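Local coordinates for protein probable dehydrogenase (Bordetella bronchiseptica, PDB 3MOI) that probably acts as an NAD(P)-dependent oxidoreductase of the Gfo/Idh/MocA family, with a substrate that has not been established, at residues 140-145 / 308-313; 132-137 / 186-191; 313-318 / 327-332. One frame throughout, in Å; residues are numbered along the deposited sequence.

Interaction 1 of 3, residues 140-145 / 308-313; sequences GSVGRV and EHADLR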
loop_
_atom_site.group_PDB
_atom_site.type_symbol
_atom_site.label_atom_id
_atom_site.label_comp_id
_atom_site.label_asym_id
_atom_site.label_seq_id
_atom_site.Cartn_x
_atom_site.Cartn_y
_atom_site.Cartn_z
ATOM N N GLY A 140 -8.500 -8.874 -21.311
ATOM C CA GLY A 140 -7.991 -10.239 -21.149
ATOM C C GLY A 140 -6.498 -10.460 -21.324
ATOM O O GLY A 140 -5.985 -11.477 -20.868
ATOM N N SER A 141 -5.792 -9.525 -21.949
ATOM C CA SER A 141 -4.424 -9.832 -22.402
ATOM C C SER A 141 -3.511 -9.823 -21.232
ATOM O O SER A 141 -2.613 -10.626 -21.114
ATOM C CB SER A 141 -3.903 -8.833 -23.437
ATOM O OG SER A 141 -4.466 -9.125 -24.696
ATOM N N VAL A 142 -3.807 -8.890 -20.357
ATOM C CA VAL A 142 -3.081 -8.662 -19.135
ATOM C C VAL A 142 -3.202 -9.821 -18.162
ATOM O O VAL A 142 -2.423 -9.896 -17.232
ATOM C CB VAL A 142 -3.628 -7.335 -18.564
ATOM C CG1 VAL A 142 -4.063 -7.438 -17.124
ATOM C CG2 VAL A 142 -2.692 -6.185 -18.920
ATOM N N GLY A 143 -4.171 -10.719 -18.391
ATOM C CA GLY A 143 -4.429 -11.925 -17.557
ATOM C C GLY A 143 -5.310 -11.608 -16.338
ATOM O O GLY A 143 -5.766 -10.493 -16.214
ATOM N N ARG A 144 -5.520 -12.578 -15.438
ATOM C CA ARG A 144 -6.303 -12.378 -14.201
ATOM C C ARG A 144 -5.707 -11.437 -13.150
ATOM O O ARG A 144 -4.484 -11.425 -12.906
ATOM C CB ARG A 144 -6.544 -13.695 -13.480
ATOM C CG ARG A 144 -7.395 -14.692 -14.285
ATOM C CD ARG A 144 -8.556 -15.260 -13.388
ATOM N NE ARG A 144 -8.860 -16.685 -13.632
ATOM C CZ ARG A 144 -9.491 -17.482 -12.758
ATOM N NH1 ARG A 144 -9.903 -17.010 -11.566
ATOM N NH2 ARG A 144 -9.723 -18.756 -13.079
ATOM N N VAL A 145 -6.582 -10.666 -12.503
ATOM C CA VAL A 145 -6.192 -9.905 -11.355
ATOM C C VAL A 145 -5.878 -10.855 -10.223
ATOM O O VAL A 145 -6.664 -11.732 -9.933
ATOM C CB VAL A 145 -7.291 -8.997 -10.878
ATOM C CG1 VAL A 145 -6.842 -8.247 -9.585
ATOM C CG2 VAL A 145 -7.682 -8.026 -11.988
ATOM N N GLU A 308 -1.575 -11.245 -13.865
ATOM C CA GLU A 308 -0.649 -12.272 -14.334
ATOM C C GLU A 308 0.413 -11.691 -15.297
ATOM O O GLU A 308 1.573 -11.982 -15.169
ATOM C CB GLU A 308 -1.398 -13.390 -15.086
ATOM C CG GLU A 308 -2.109 -14.440 -14.235
ATOM C CD GLU A 308 -3.223 -15.254 -15.001
ATOM O OE1 GLU A 308 -3.912 -14.746 -15.954
ATOM O OE2 GLU A 308 -3.399 -16.429 -14.583
ATOM N N HIS A 309 0.012 -10.874 -16.259
ATOM C CA HIS A 309 0.978 -10.454 -17.280
ATOM C C HIS A 309 1.362 -8.972 -17.187
ATOM O O HIS A 309 2.088 -8.470 -18.035
ATOM C CB HIS A 309 0.503 -10.879 -18.703
ATOM C CG HIS A 309 0.361 -12.374 -18.863
ATOM N ND1 HIS A 309 -0.805 -12.978 -19.288
ATOM C CD2 HIS A 309 1.221 -13.381 -18.587
ATOM C CE1 HIS A 309 -0.648 -14.290 -19.283
ATOM N NE2 HIS A 309 0.575 -14.558 -18.865
ATOM N N ALA A 310 0.988 -8.306 -16.098
ATOM C CA ALA A 310 1.288 -6.893 -15.966
ATOM C C ALA A 310 0.872 -6.334 -14.617
ATOM O O ALA A 310 -0.004 -6.905 -13.980
ATOM C CB ALA A 310 0.553 -6.113 -17.069
ATOM N N ASP A 311 1.509 -5.236 -14.198
ATOM C CA ASP A 311 0.948 -4.359 -13.199
ATOM C C ASP A 311 0.368 -3.172 -13.935
ATOM O O ASP A 311 0.938 -2.735 -14.934
ATOM C CB ASP A 311 1.980 -3.888 -12.168
ATOM C CG ASP A 311 2.545 -5.053 -11.326
ATOM O OD1 ASP A 311 1.866 -6.108 -11.192
ATOM O OD2 ASP A 311 3.702 -4.940 -10.857
ATOM N N LEU A 312 -0.771 -2.666 -13.436
ATOM C CA LEU A 312 -1.469 -1.557 -14.019
ATOM C C LEU A 312 -1.460 -0.407 -13.023
ATOM O O LEU A 312 -1.603 -0.634 -11.829
ATOM C CB LEU A 312 -2.901 -1.967 -14.266
ATOM C CG LEU A 312 -3.384 -2.748 -15.470
ATOM C CD1 LEU A 312 -2.310 -3.516 -16.161
ATOM C CD2 LEU A 312 -4.626 -3.624 -15.168
ATOM N N ARG A 313 -1.360 0.826 -13.521
ATOM C CA ARG A 313 -1.355 2.016 -12.674
ATOM C C ARG A 313 -1.929 3.229 -13.407
ATOM O O ARG A 313 -1.680 3.414 -14.590
ATOM C CB ARG A 313 0.081 2.317 -12.321
ATOM C CG ARG A 313 0.324 3.580 -11.522
ATOM C CD ARG A 313 1.819 3.864 -11.493
ATOM N NE ARG A 313 2.098 5.076 -10.732
ATOM C CZ ARG A 313 3.192 5.787 -10.842
ATOM N NH1 ARG A 313 4.154 5.459 -11.713
ATOM N NH2 ARG A 313 3.316 6.843 -10.068
#

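Interaction 2 of 3, residues 132-137 / 186-191; sequences TLRAIV and IKTITG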
loop_
_atom_site.group_PDB
_atom_site.type_symbol
_atom_site.label_atom_id
_atom_site.label_comp_id
_atom_site.label_asym_id
_atom_site.label_seq_id
_atom_site.Cartn_x
_atom_site.Cartn_y
_atom_site.Cartn_z
ATOM N N THR A 132 -10.801 2.939 -17.533
ATOM C CA THR A 132 -9.739 2.400 -18.389
ATOM C C THR A 132 -9.126 1.179 -17.789
ATOM O O THR A 132 -8.883 0.244 -18.534
ATOM C CB THR A 132 -8.639 3.412 -18.718
ATOM O OG1 THR A 132 -9.253 4.626 -19.150
ATOM C CG2 THR A 132 -7.722 2.862 -19.821
ATOM N N LEU A 133 -8.886 1.179 -16.480
ATOM C CA LEU A 133 -8.329 0.006 -15.806
ATOM C C LEU A 133 -9.289 -1.153 -15.989
ATOM O O LEU A 133 -8.847 -2.249 -16.292
ATOM C CB LEU A 133 -8.007 0.234 -14.297
ATOM C CG LEU A 133 -6.822 1.166 -13.892
ATOM C CD1 LEU A 133 -6.968 1.765 -12.464
ATOM C CD2 LEU A 133 -5.420 0.549 -14.001
ATOM N N ARG A 134 -10.603 -0.913 -15.848
ATOM C CA ARG A 134 -11.594 -1.983 -16.075
ATOM C C ARG A 134 -11.455 -2.515 -17.505
ATOM O O ARG A 134 -11.264 -3.723 -17.731
ATOM C CB ARG A 134 -13.054 -1.542 -15.789
ATOM C CG ARG A 134 -14.106 -2.604 -16.124
ATOM C CD ARG A 134 -15.627 -2.048 -16.083
ATOM N NE ARG A 134 -16.253 -2.554 -14.850
ATOM C CZ ARG A 134 -17.299 -3.373 -14.707
ATOM N NH1 ARG A 134 -18.086 -3.771 -15.725
ATOM N NH2 ARG A 134 -17.584 -3.747 -13.447
ATOM N N ALA A 135 -11.521 -1.627 -18.479
ATOM C CA ALA A 135 -11.448 -2.117 -19.886
ATOM C C ALA A 135 -10.225 -3.054 -20.078
ATOM O O ALA A 135 -10.336 -4.160 -20.624
ATOM C CB ALA A 135 -11.450 -0.968 -20.839
ATOM N N ILE A 136 -9.084 -2.661 -19.528
ATOM C CA ILE A 136 -7.859 -3.452 -19.702
ATOM C C ILE A 136 -7.986 -4.848 -19.100
ATOM O O ILE A 136 -7.622 -5.832 -19.714
ATOM C CB ILE A 136 -6.643 -2.698 -19.122
ATOM C CG1 ILE A 136 -6.322 -1.503 -20.036
ATOM C CG2 ILE A 136 -5.477 -3.601 -18.974
ATOM C CD1 ILE A 136 -5.525 -0.418 -19.395
ATOM N N VAL A 137 -8.539 -4.932 -17.915
ATOM C CA VAL A 137 -8.815 -6.203 -17.273
ATOM C C VAL A 137 -9.777 -7.077 -18.081
ATOM O O VAL A 137 -9.400 -8.197 -18.389
ATOM C CB VAL A 137 -9.319 -5.980 -15.796
ATOM C CG1 VAL A 137 -9.775 -7.279 -15.162
ATOM C CG2 VAL A 137 -8.193 -5.313 -14.935
ATOM N N ILE A 186 -12.551 -0.437 -6.599
ATOM C CA ILE A 186 -12.145 -1.835 -6.519
ATOM C C ILE A 186 -13.226 -2.685 -7.160
ATOM O O ILE A 186 -12.950 -3.467 -8.022
ATOM C CB ILE A 186 -11.878 -2.228 -5.104
ATOM C CG1 ILE A 186 -10.593 -1.537 -4.598
ATOM C CG2 ILE A 186 -11.728 -3.681 -4.979
ATOM C CD1 ILE A 186 -10.421 -1.609 -3.103
ATOM N N LYS A 187 -14.477 -2.490 -6.812
ATOM C CA LYS A 187 -15.527 -3.192 -7.501
ATOM C C LYS A 187 -15.576 -2.965 -9.021
ATOM O O LYS A 187 -15.874 -3.885 -9.798
ATOM C CB LYS A 187 -16.834 -2.780 -6.926
ATOM C CG LYS A 187 -17.032 -3.228 -5.456
ATOM C CD LYS A 187 -18.537 -3.358 -5.209
ATOM C CE LYS A 187 -19.167 -2.115 -4.869
ATOM N NZ LYS A 187 -20.597 -2.350 -4.571
ATOM N N THR A 188 -15.348 -1.741 -9.443
ATOM C CA THR A 188 -15.420 -1.429 -10.845
ATOM C C THR A 188 -14.283 -2.106 -11.641
ATOM O O THR A 188 -14.528 -2.782 -12.631
ATOM C CB THR A 188 -15.339 0.066 -11.039
ATOM O OG1 THR A 188 -16.526 0.703 -10.520
ATOM C CG2 THR A 188 -15.151 0.411 -12.516
ATOM N N ILE A 189 -13.027 -1.959 -11.171
ATOM C CA ILE A 189 -11.890 -2.585 -11.801
ATOM C C ILE A 189 -12.101 -4.085 -11.831
ATOM O O ILE A 189 -11.816 -4.699 -12.838
ATOM C CB ILE A 189 -10.602 -2.250 -11.057
ATOM C CG1 ILE A 189 -10.250 -0.775 -11.249
ATOM C CG2 ILE A 189 -9.410 -3.106 -11.533
ATOM C CD1 ILE A 189 -9.412 -0.140 -10.079
ATOM N N THR A 190 -12.548 -4.708 -10.758
ATOM C CA THR A 190 -12.504 -6.136 -10.796
ATOM C C THR A 190 -13.771 -6.759 -11.285
ATOM O O THR A 190 -13.773 -7.882 -11.680
ATOM C CB THR A 190 -12.222 -6.769 -9.444
ATOM O OG1 THR A 190 -13.343 -6.556 -8.575
ATOM C CG2 THR A 190 -10.901 -6.212 -8.850
ATOM N N GLY A 191 -14.879 -6.063 -11.238
ATOM C CA GLY A 191 -16.161 -6.757 -11.405
ATOM C C GLY A 191 -16.492 -7.855 -10.396
ATOM O O GLY A 191 -17.354 -8.652 -10.670
#

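Interaction 3 of 3, residues 313-318 / 327-332; sequences RASPEG and VREVPA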
loop_
_atom_site.group_PDB
_atom_site.type_symbol
_atom_site.label_atom_id
_atom_site.label_comp_id
_atom_site.label_asym_id
_atom_site.label_seq_id
_atom_site.Cartn_x
_atom_site.Cartn_y
_atom_site.Cartn_z
ATOM N N ARG A 313 -1.360 0.826 -13.521
ATOM C CA ARG A 313 -1.355 2.016 -12.674
ATOM C C ARG A 313 -1.929 3.229 -13.407
ATOM O O ARG A 313 -1.680 3.414 -14.590
ATOM C CB ARG A 313 0.081 2.317 -12.321
ATOM C CG ARG A 313 0.324 3.580 -11.522
ATOM C CD ARG A 313 1.819 3.864 -11.493
ATOM N NE ARG A 313 2.098 5.076 -10.732
ATOM C CZ ARG A 313 3.192 5.787 -10.842
ATOM N NH1 ARG A 313 4.154 5.459 -11.713
ATOM N NH2 ARG A 313 3.316 6.843 -10.068
ATOM N N ALA A 314 -2.710 4.048 -12.707
ATOM C CA ALA A 314 -3.351 5.186 -13.352
ATOM C C ALA A 314 -2.283 6.212 -13.604
ATOM O O ALA A 314 -1.380 6.340 -12.798
ATOM C CB ALA A 314 -4.443 5.775 -12.501
ATOM N N SER A 315 -2.375 6.910 -14.737
ATOM C CA SER A 315 -1.457 7.983 -15.068
ATOM C C SER A 315 -2.236 9.263 -15.307
ATOM O O SER A 315 -3.488 9.262 -15.356
ATOM C CB SER A 315 -0.696 7.608 -16.336
ATOM O OG SER A 315 -1.437 7.937 -17.506
ATOM N N PRO A 316 -1.516 10.356 -15.513
ATOM C CA PRO A 316 -2.184 11.600 -15.899
ATOM C C PRO A 316 -2.912 11.561 -17.245
ATOM O O PRO A 316 -3.763 12.383 -17.483
ATOM C CB PRO A 316 -1.027 12.617 -15.985
ATOM C CG PRO A 316 0.149 11.949 -15.400
ATOM C CD PRO A 316 -0.068 10.481 -15.646
ATOM N N GLU A 317 -2.566 10.618 -18.110
ATOM C CA GLU A 317 -3.161 10.516 -19.433
ATOM C C GLU A 317 -3.980 9.215 -19.634
ATOM O O GLU A 317 -4.675 9.072 -20.634
ATOM C CB GLU A 317 -2.056 10.632 -20.505
ATOM C CG GLU A 317 -2.052 11.952 -21.325
ATOM C CD GLU A 317 -0.947 12.985 -20.946
ATOM O OE1 GLU A 317 0.254 12.611 -20.717
ATOM O OE2 GLU A 317 -1.314 14.198 -20.908
ATOM N N GLY A 318 -3.910 8.259 -18.715
ATOM C CA GLY A 318 -4.537 6.978 -18.981
ATOM C C GLY A 318 -4.003 5.948 -18.039
ATOM O O GLY A 318 -3.949 6.180 -16.820
ATOM N N VAL A 327 7.332 -1.085 -20.119
ATOM C CA VAL A 327 6.224 -0.187 -19.951
ATOM C C VAL A 327 5.576 0.197 -21.271
ATOM O O VAL A 327 6.228 0.260 -22.280
ATOM C CB VAL A 327 6.680 1.132 -19.260
ATOM C CG1 VAL A 327 5.493 1.855 -18.646
ATOM C CG2 VAL A 327 7.670 0.861 -18.167
ATOM N N ARG A 328 4.273 0.448 -21.246
ATOM C CA ARG A 328 3.599 1.197 -22.301
ATOM C C ARG A 328 2.366 1.884 -21.696
ATOM O O ARG A 328 1.932 1.511 -20.607
ATOM C CB ARG A 328 3.227 0.294 -23.492
ATOM C CG ARG A 328 1.999 -0.588 -23.262
ATOM C CD ARG A 328 1.967 -1.843 -24.180
ATOM N NE ARG A 328 1.054 -2.868 -23.644
ATOM C CZ ARG A 328 -0.274 -2.891 -23.830
ATOM N NH1 ARG A 328 -0.887 -1.950 -24.573
ATOM N NH2 ARG A 328 -0.995 -3.869 -23.270
ATOM N N GLU A 329 1.835 2.889 -22.394
ATOM C CA GLU A 329 0.744 3.743 -21.912
ATOM C C GLU A 329 -0.505 3.534 -22.771
ATOM O O GLU A 329 -0.412 3.338 -23.976
ATOM C CB GLU A 329 1.160 5.235 -21.879
ATOM C CG GLU A 329 0.222 6.156 -21.027
ATOM C CD GLU A 329 0.891 7.457 -20.513
ATOM O OE1 GLU A 329 1.970 7.817 -21.059
ATOM O OE2 GLU A 329 0.331 8.127 -19.589
ATOM N N VAL A 330 -1.672 3.523 -22.124
ATOM C CA VAL A 330 -2.962 3.458 -22.805
ATOM C C VAL A 330 -3.751 4.715 -22.488
ATOM O O VAL A 330 -4.036 4.968 -21.346
ATOM C CB VAL A 330 -3.775 2.245 -22.325
ATOM C CG1 VAL A 330 -5.201 2.237 -22.971
ATOM C CG2 VAL A 330 -2.998 0.964 -22.607
ATOM N N PRO A 331 -4.110 5.511 -23.492
ATOM C CA PRO A 331 -4.961 6.660 -23.189
ATOM C C PRO A 331 -6.319 6.321 -22.545
ATOM O O PRO A 331 -6.917 5.288 -22.823
ATOM C CB PRO A 331 -5.199 7.288 -24.579
ATOM C CG PRO A 331 -4.877 6.215 -25.541
ATOM C CD PRO A 331 -3.717 5.525 -24.908
ATOM N N ALA A 332 -6.779 7.224 -21.701
ATOM C CA ALA A 332 -8.040 7.107 -21.030
ATOM C C ALA A 332 -9.230 7.109 -21.994
ATOM O O ALA A 332 -9.397 8.015 -22.825
ATOM C CB ALA A 332 -8.183 8.247 -20.046
#

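Interaction 1 of 3, residues 140-145 / 308-313
The side chain of Glu308 lies alongside that of Arg144, the two pointing the same way. They do not pair as ions. Glu308 OE1 instead accepts a hydrogen bond from the backbone N of Arg144 at 2.7 Å, with an N-H...O angle of 160°. The N sits above the carboxylate plane, 51° out of it. The same OE1 comes within 3.3 Å of Gly143 CA, where there is no side chain to block it. In return, Glu308 N donates to Arg144 O at 3.1 Å, so backbone and side chain of one residue hold both polar backbone atoms of the other. His309 N adds a bond to Val142 O at 2.8 Å. The imidazole stands beside the turn with CG anti to the carbonyl carbon (chi1 -61°), and its ND1 makes a weak bond to Ser141 O at 3.5 Å. Next to these bonds Val142 CG2 packs on Ala310 CB at 3.7 Å and meets Leu312 CD1 tip to tip at 3.9 Å. Val142 also touches Ile136 of helix 128-139 and Cys307 of strand 302-307. The contact therefore ties a type I turn, Gly140 to Gly143, to the bend before strand 310-314. Backbone hydrogen bonds and one carboxylate hold the turn, while the apolar tips join Ile136 and Cys307 between helix and sheet.

Interaction 2 of 3, residues 132-137 / 186-191
Helix segments 132-137 and 186-190 run in nearly the same direction, their axes 32° apart and 8.2 Å from each other at closest approach. The backbones come near at Arg134 and Ile189, whose CA atoms are 4.3 Å apart. Segment 186-191 is the C-terminal end of its helix. Gly191 leaves the helix with positive phi, and its N still bonds to Lys187 O.

The side chain of Arg134 spans the gap. CG is anti to the backbone N (chi1 175°) and comes to rest beside Thr188 O. CB and CD also lie near that oxygen, and the chain bends at chi3. Arg134 NE donates to Thr188 O at 2.8 Å. The oxygen lies at the edge of the guanidinium, tilted 19° from its plane. Arg134 NH2 adds a weak bond to the same oxygen at 3.3 Å, and also passes 3.9 Å from Gly191 CA. A carbonyl of the last helical turn is thus met by a cation, through one sound bond and one weak one, which may partly offset the negative end of the helix dipole.

On the inner side Leu133 and Ile189 lie side by side, with CD1 of each 3.9 Å from the other. Val137 CG2 approaches Ile189 CG2 at 4.2 Å. Leu133 and Val137 continue onto Leu312 of strand 310-314, while Ile189 continues onto Leu148 of strand 145-153. Lys187 takes almost no part; its NZ makes a salt bridge with Asp367. The two helices thus pack next to each other on one face of the mixed sheet, an alpha/beta layer of the kind found in the C-terminal domain of Gfo/Idh/MocA proteins.

Interaction 3 of 3, residues 313-318 / 327-332
Ser315 OG is held by three groups. It donates to Glu329 OE2 at 2.7 Å, using the anti lone pair of that oxygen. Glu317 N donates to Ser315 OG at 3.0 Å. Gly318 N makes a weak, bent bond to Ser315 OG. With chi1 at 84°, OG sits between the backbone N and the carbonyl carbon, turned back over its own loop. Glu329 reaches it with an extended chain, CG anti to the backbone N (chi1 -164°). Its OE2 also lies 3.6 Å from Glu317 CB. The carboxylates of Glu317 and Glu329 are near one another without touching, and their like charges may weigh slightly against this placing. Beyond the serine, Ala332 N donates to Glu317 O at 3.0 Å, in the plane of the carbonyl and on a lone pair. Gly318 CA lies 3.1 Å from Val330 O in a CA-H...O contact, an approach helped by the lack of a side chain. Gly318 and Pro331 form an antiparallel non-hydrogen-bonded pair. The arrangement is an ST turn at the bend between strands 310-314 and 318-323, secured by a carboxylate from strand 326-331, the next strand of this antiparallel part of the sheet.

Overall arrangement
All three contacts lie on the same side of the chain's centre, in the region of the nine-stranded mixed sheet and its helices. Interactions 1 and 2 have centres about 11 Å apart, and interaction 3 lies about 14 Å from each. Interactions 1 and 3 share strand 310-314 and Arg313, which forms a salt bridge with Glu240 of the second subunit. Interaction 2 touches both: Ile136 packs on Leu312, Val137 on Val145, and Thr132 on Ala332. Along the chain the segments of interactions 1 and 2 alternate, while interaction 3 follows both. Helix 128-139 thus connects the three contacts, joining strands 310-314 and 326-331 to the neighbouring helix 179-190.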